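Local coordinates for protein WZI (PDB 2YNK) that probably binds capsular polysaccharide as an outer membrane beta-barrel lectin that takes part in group 1 capsule assembly in Escherichia coli, at residues A[2-15]-A[142-156]. Numbering follows the deposited sequence.
Sequences GLVVNDNDLRNDLA and WLSFGQVPQWWGPGY
Arg11 reaches Tyr156 and the carbonyl groups before it because CG is turned away from the backbone N (chi1 170°) and the chain runs extended from CG to NE. The Tyr156 ring is brought under one face of the guanidinium, its CG opposite the carbonyl carbon (chi1 -76°). The Arg11 guanidinium lies flat on the Tyr156 ring, centres 3.9 Å apart and planes at 10°. NH2 of Arg11 lies over the ring centre while CZ is displaced from it, an off-centre cation-pi stack. The edge of the guanidinium grips Gly155 O end-on: Arg11 NH1 donates to Gly155 O at 2.8 Å and Arg11 NH2 at 3.1 Å, from the same face of the carbonyl plane. NH2 also makes a weak bond to Pro154 O. NE donates to a water that also bonds to Tyr156 OH. Stack, carbonyls and water together fix the rotation of the guanidinium. One helical turn on, Ala15 CB lies at the edge of the Tyr156 ring. Towards the N-terminus, Asn6 ND2 makes a weak bond to Gln150 O, its amide turned steeply to the Trp151 ring. Val5 CG1 packs on Val148 CG1 (3.6 Å), and Val5 CB faces Pro149 CG. Leu3 CD1 lies against Ser144 OG. Gly2 CA packs against the Trp142 ring.

The contact joins the N-terminal segment, with helix 8-19, to the barrel; the N-terminal helices are consistent with a plug in its lumen. Strand 141-145 belongs to the barrel wall, between strands 127-138 and 170-176. The chain then turns at Gly146, and strand 151-152 pairs with strand 29-30. Tyr156 OH also bonds Glu313 of strand 306-317, while helix 8-19 packs on helix 49-65.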
loop_
_atom_site.group_PDB
_atom_site.type_symbol
_atom_site.label_atom_id
_atom_site.label_comp_id
_atom_site.label_asym_id
_atom_site.label_seq_id
_atom_site.Cartn_x
_atom_site.Cartn_y
_atom_site.Cartn_z
ATOM N N GLY A 2 -6.600 -3.952 16.608
ATOM C CA GLY A 2 -6.437 -4.890 15.530
ATOM C C GLY A 2 -5.692 -4.350 14.336
ATOM O O GLY A 2 -4.774 -3.552 14.486
ATOM N N LEU A 3 -6.089 -4.798 13.144
ATOM C CA LEU A 3 -5.424 -4.386 11.912
ATOM C C LEU A 3 -5.813 -2.968 11.519
ATOM O O LEU A 3 -6.906 -2.502 11.836
ATOM C CB LEU A 3 -5.779 -5.331 10.768
ATOM C CG LEU A 3 -5.462 -6.811 10.986
ATOM C CD1 LEU A 3 -5.724 -7.580 9.690
ATOM C CD2 LEU A 3 -4.035 -6.996 11.495
ATOM N N VAL A 4 -4.891 -2.297 10.834
ATOM C CA VAL A 4 -5.105 -0.955 10.309
ATOM C C VAL A 4 -4.628 -0.990 8.856
ATOM O O VAL A 4 -3.438 -0.899 8.586
ATOM C CB VAL A 4 -4.340 0.119 11.121
ATOM C CG1 VAL A 4 -4.830 1.520 10.769
ATOM C CG2 VAL A 4 -4.486 -0.147 12.609
ATOM N N VAL A 5 -5.575 -1.167 7.935
ATOM C CA VAL A 5 -5.276 -1.292 6.511
ATOM C C VAL A 5 -4.867 0.048 5.896
ATOM O O VAL A 5 -5.015 1.101 6.524
ATOM C CB VAL A 5 -6.482 -1.877 5.728
ATOM C CG1 VAL A 5 -6.745 -3.314 6.159
ATOM C CG2 VAL A 5 -7.718 -1.005 5.891
ATOM N N ASN A 6 -4.360 -0.008 4.666
ATOM C CA ASN A 6 -3.859 1.173 3.974
ATOM C C ASN A 6 -4.766 2.392 4.131
ATOM O O ASN A 6 -5.831 2.450 3.534
ATOM C CB ASN A 6 -3.693 0.901 2.470
ATOM C CG ASN A 6 -2.798 -0.277 2.173
ATOM O OD1 ASN A 6 -2.493 -1.092 3.044
ATOM N ND2 ASN A 6 -2.382 -0.380 0.925
ATOM N N ASP A 7 -4.342 3.354 4.946
ATOM C CA ASP A 7 -4.951 4.686 4.981
ATOM C C ASP A 7 -3.848 5.661 4.630
ATOM O O ASP A 7 -2.725 5.517 5.093
ATOM C CB ASP A 7 -5.491 4.996 6.367
ATOM C CG ASP A 7 -6.209 6.335 6.428
ATOM O OD1 ASP A 7 -7.200 6.509 5.686
ATOM O OD2 ASP A 7 -5.796 7.208 7.230
ATOM N N ASN A 8 -4.148 6.644 3.803
ATOM C CA ASN A 8 -3.093 7.500 3.264
ATOM C C ASN A 8 -2.781 8.655 4.218
ATOM O O ASN A 8 -1.620 9.003 4.413
ATOM C CB ASN A 8 -3.484 8.021 1.883
ATOM C CG ASN A 8 -2.390 8.825 1.229
ATOM O OD1 ASN A 8 -1.251 8.384 1.131
ATOM N ND2 ASN A 8 -2.733 10.012 0.761
ATOM N N ASP A 9 -3.829 9.240 4.800
ATOM C CA ASP A 9 -3.681 10.290 5.800
ATOM C C ASP A 9 -2.902 9.806 7.019
ATOM O O ASP A 9 -1.983 10.492 7.474
ATOM C CB ASP A 9 -5.046 10.845 6.223
ATOM C CG ASP A 9 -5.601 11.859 5.230
ATOM O OD1 ASP A 9 -4.889 12.190 4.257
ATOM O OD2 ASP A 9 -6.748 12.334 5.421
ATOM N N LEU A 10 -3.253 8.621 7.521
ATOM C CA LEU A 10 -2.562 8.032 8.677
ATOM C C LEU A 10 -1.079 7.806 8.396
ATOM O O LEU A 10 -0.214 8.191 9.197
ATOM C CB LEU A 10 -3.200 6.694 9.079
ATOM C CG LEU A 10 -2.686 6.090 10.393
ATOM C CD1 LEU A 10 -3.076 6.997 11.557
ATOM C CD2 LEU A 10 -3.211 4.677 10.618
ATOM N N ARG A 11 -0.808 7.166 7.259
ATOM C CA ARG A 11 0.547 6.798 6.878
ATOM C C ARG A 11 1.449 8.009 6.793
ATOM O O ARG A 11 2.574 7.956 7.255
ATOM C CB ARG A 11 0.576 6.052 5.527
ATOM C CG ARG A 11 1.996 5.880 5.008
ATOM C CD ARG A 11 2.184 4.826 3.939
ATOM N NE ARG A 11 3.614 4.735 3.656
ATOM C CZ ARG A 11 4.166 4.398 2.495
ATOM N NH1 ARG A 11 3.423 4.074 1.446
ATOM N NH2 ARG A 11 5.492 4.386 2.386
ATOM N N ASN A 12 0.975 9.083 6.174
ATOM C CA ASN A 12 1.801 10.274 5.998
ATOM C C ASN A 12 2.092 10.954 7.362
ATOM O O ASN A 12 3.203 11.425 7.610
ATOM C CB ASN A 12 1.144 11.251 5.015
ATOM C CG ASN A 12 0.986 10.665 3.611
ATOM O OD1 ASN A 12 -0.126 10.575 3.091
ATOM N ND2 ASN A 12 2.095 10.259 2.998
ATOM N N ASP A 13 1.087 10.972 8.237
ATOM C CA ASP A 13 1.233 11.477 9.590
ATOM C C ASP A 13 2.218 10.628 10.422
ATOM O O ASP A 13 3.078 11.172 11.117
ATOM C CB ASP A 13 -0.143 11.580 10.274
ATOM C CG ASP A 13 -0.896 12.862 9.901
ATOM O OD1 ASP A 13 -0.516 13.509 8.907
ATOM O OD2 ASP A 13 -1.865 13.238 10.599
ATOM N N LEU A 14 2.105 9.307 10.342
ATOM C CA LEU A 14 3.054 8.425 11.024
ATOM C C LEU A 14 4.456 8.592 10.449
ATOM O O LEU A 14 5.432 8.642 11.197
ATOM C CB LEU A 14 2.635 6.954 10.904
ATOM C CG LEU A 14 1.418 6.477 11.701
ATOM C CD1 LEU A 14 1.248 4.976 11.522
ATOM C CD2 LEU A 14 1.560 6.831 13.173
ATOM N N ALA A 15 4.552 8.671 9.123
ATOM C CA ALA A 15 5.849 8.780 8.447
ATOM C C ALA A 15 6.548 10.092 8.798
ATOM O O ALA A 15 7.774 10.153 8.892
ATOM C CB ALA A 15 5.675 8.658 6.937
ATOM N N TRP A 142 -1.723 -11.803 15.305
ATOM C CA TRP A 142 -3.029 -11.539 14.712
ATOM C C TRP A 142 -3.312 -12.496 13.574
ATOM O O TRP A 142 -2.547 -12.559 12.606
ATOM C CB TRP A 142 -3.074 -10.123 14.175
ATOM C CG TRP A 142 -3.447 -9.093 15.191
ATOM C CD1 TRP A 142 -2.652 -8.078 15.704
ATOM C CD2 TRP A 142 -4.749 -8.926 15.831
ATOM N NE1 TRP A 142 -3.361 -7.313 16.595
ATOM C CE2 TRP A 142 -4.622 -7.775 16.724
ATOM C CE3 TRP A 142 -5.960 -9.589 15.757
ATOM C CZ2 TRP A 142 -5.674 -7.332 17.499
ATOM C CZ3 TRP A 142 -7.016 -9.136 16.550
ATOM C CH2 TRP A 142 -6.874 -8.026 17.397
ATOM N N LEU A 143 -4.408 -13.242 13.689
ATOM C CA LEU A 143 -4.864 -14.125 12.628
ATOM C C LEU A 143 -6.114 -13.530 12.021
ATOM O O LEU A 143 -7.058 -13.201 12.739
ATOM C CB LEU A 143 -5.167 -15.524 13.163
ATOM C CG LEU A 143 -5.619 -16.555 12.114
ATOM C CD1 LEU A 143 -4.647 -16.633 10.940
ATOM C CD2 LEU A 143 -5.798 -17.921 12.765
ATOM N N SER A 144 -6.126 -13.417 10.698
ATOM C CA SER A 144 -7.180 -12.699 9.999
ATOM C C SER A 144 -7.791 -13.489 8.833
ATOM O O SER A 144 -7.088 -14.211 8.135
ATOM C CB SER A 144 -6.590 -11.415 9.457
ATOM O OG SER A 144 -7.596 -10.675 8.810
ATOM N N PHE A 145 -9.096 -13.349 8.625
ATOM C CA PHE A 145 -9.729 -13.860 7.412
ATOM C C PHE A 145 -10.592 -12.780 6.797
ATOM O O PHE A 145 -11.299 -12.069 7.508
ATOM C CB PHE A 145 -10.591 -15.100 7.663
ATOM C CG PHE A 145 -11.198 -15.659 6.400
ATOM C CD1 PHE A 145 -10.457 -16.476 5.559
ATOM C CD2 PHE A 145 -12.494 -15.327 6.023
ATOM C CE1 PHE A 145 -11.006 -16.967 4.378
ATOM C CE2 PHE A 145 -13.044 -15.812 4.852
ATOM C CZ PHE A 145 -12.299 -16.633 4.030
ATOM N N GLY A 146 -10.542 -12.683 5.469
ATOM C CA GLY A 146 -11.313 -11.687 4.733
ATOM C C GLY A 146 -10.662 -11.267 3.431
ATOM O O GLY A 146 -9.865 -12.008 2.844
ATOM N N GLN A 147 -11.013 -10.068 2.977
ATOM C CA GLN A 147 -10.391 -9.481 1.806
ATOM C C GLN A 147 -9.629 -8.269 2.262
ATOM O O GLN A 147 -10.112 -7.140 2.114
ATOM C CB GLN A 147 -11.437 -9.102 0.753
ATOM C CG GLN A 147 -12.047 -10.314 0.076
ATOM C CD GLN A 147 -13.060 -9.979 -0.999
ATOM O OE1 GLN A 147 -13.640 -8.892 -1.026
ATOM N NE2 GLN A 147 -13.290 -10.930 -1.893
ATOM N N VAL A 148 -8.442 -8.505 2.827
ATOM C CA VAL A 148 -7.635 -7.418 3.389
ATOM C C VAL A 148 -6.545 -6.979 2.414
ATOM O O VAL A 148 -5.727 -7.803 2.000
ATOM C CB VAL A 148 -6.965 -7.818 4.729
ATOM C CG1 VAL A 148 -6.081 -6.685 5.242
ATOM C CG2 VAL A 148 -8.017 -8.202 5.747
ATOM N N PRO A 149 -6.519 -5.681 2.057
ATOM C CA PRO A 149 -5.402 -5.178 1.263
ATOM C C PRO A 149 -4.106 -5.114 2.059
ATOM O O PRO A 149 -4.128 -4.916 3.299
ATOM C CB PRO A 149 -5.852 -3.765 0.875
ATOM C CG PRO A 149 -6.804 -3.367 1.939
ATOM C CD PRO A 149 -7.519 -4.631 2.317
ATOM N N GLN A 150 -2.993 -5.260 1.339
ATOM C CA GLN A 150 -1.658 -5.153 1.931
ATOM C C GLN A 150 -0.856 -4.044 1.264
ATOM O O GLN A 150 -1.276 -3.476 0.235
ATOM C CB GLN A 150 -0.895 -6.469 1.772
ATOM C CG GLN A 150 -1.441 -7.636 2.575
ATOM C CD GLN A 150 -1.145 -8.971 1.914
ATOM O OE1 GLN A 150 -1.608 -9.251 0.797
ATOM N NE2 GLN A 150 -0.386 -9.812 2.606
ATOM N N TRP A 151 0.292 -3.742 1.870
ATOM C CA TRP A 151 1.333 -2.965 1.211
ATOM C C TRP A 151 2.662 -3.439 1.669
ATOM O O TRP A 151 2.944 -3.421 2.870
ATOM C CB TRP A 151 1.190 -1.496 1.513
ATOM C CG TRP A 151 2.108 -0.603 0.725
ATOM C CD1 TRP A 151 3.403 -0.217 1.047
ATOM C CD2 TRP A 151 1.812 0.076 -0.537
ATOM N NE1 TRP A 151 3.914 0.631 0.096
ATOM C CE2 TRP A 151 3.005 0.845 -0.883
ATOM C CE3 TRP A 151 0.714 0.122 -1.385
ATOM C CZ2 TRP A 151 3.069 1.618 -2.030
ATOM C CZ3 TRP A 151 0.791 0.914 -2.534
ATOM C CH2 TRP A 151 1.937 1.644 -2.841
ATOM N N TRP A 152 3.493 -3.872 0.722
ATOM C CA TRP A 152 4.826 -4.390 1.039
ATOM C C TRP A 152 5.933 -3.498 0.530
ATOM O O TRP A 152 6.287 -3.529 -0.658
ATOM C CB TRP A 152 4.977 -5.795 0.487
ATOM C CG TRP A 152 4.284 -6.840 1.319
ATOM C CD1 TRP A 152 3.376 -6.652 2.360
ATOM C CD2 TRP A 152 4.395 -8.287 1.177
ATOM N NE1 TRP A 152 2.951 -7.851 2.858
ATOM C CE2 TRP A 152 3.532 -8.867 2.203
ATOM C CE3 TRP A 152 5.094 -9.130 0.332
ATOM C CZ2 TRP A 152 3.406 -10.224 2.365
ATOM C CZ3 TRP A 152 4.964 -10.501 0.504
ATOM C CH2 TRP A 152 4.137 -11.035 1.495
ATOM N N GLY A 153 6.488 -2.689 1.440
ATOM C CA GLY A 153 7.670 -1.895 1.145
ATOM C C GLY A 153 7.525 -0.425 1.461
ATOM O O GLY A 153 6.451 0.030 1.831
ATOM N N PRO A 154 8.614 0.334 1.295
ATOM C CA PRO A 154 8.685 1.718 1.729
ATOM C C PRO A 154 8.226 2.733 0.697
ATOM O O PRO A 154 8.220 3.935 0.979
ATOM C CB PRO A 154 10.172 1.901 2.000
ATOM C CG PRO A 154 10.824 1.023 0.989
ATOM C CD PRO A 154 9.890 -0.119 0.715
ATOM N N GLY A 155 7.831 2.266 -0.480
ATOM C CA GLY A 155 7.447 3.165 -1.548
ATOM C C GLY A 155 6.127 3.829 -1.255
ATOM O O GLY A 155 5.310 3.291 -0.504
ATOM N N TYR A 156 5.934 5.004 -1.855
ATOM C CA TYR A 156 4.686 5.746 -1.751
ATOM C C TYR A 156 3.830 5.599 -3.005
ATOM O O TYR A 156 2.606 5.695 -2.944
ATOM C CB TYR A 156 4.970 7.223 -1.469
ATOM C CG TYR A 156 5.378 7.482 -0.035
ATOM C CD1 TYR A 156 4.432 7.511 0.975
ATOM C CD2 TYR A 156 6.712 7.668 0.311
ATOM C CE1 TYR A 156 4.794 7.739 2.295
ATOM C CE2 TYR A 156 7.084 7.900 1.625
ATOM C CZ TYR A 156 6.119 7.937 2.616
ATOM O OH TYR A 156 6.468 8.147 3.925
HETATM O O HOH W 1 5.824 5.889 4.985
#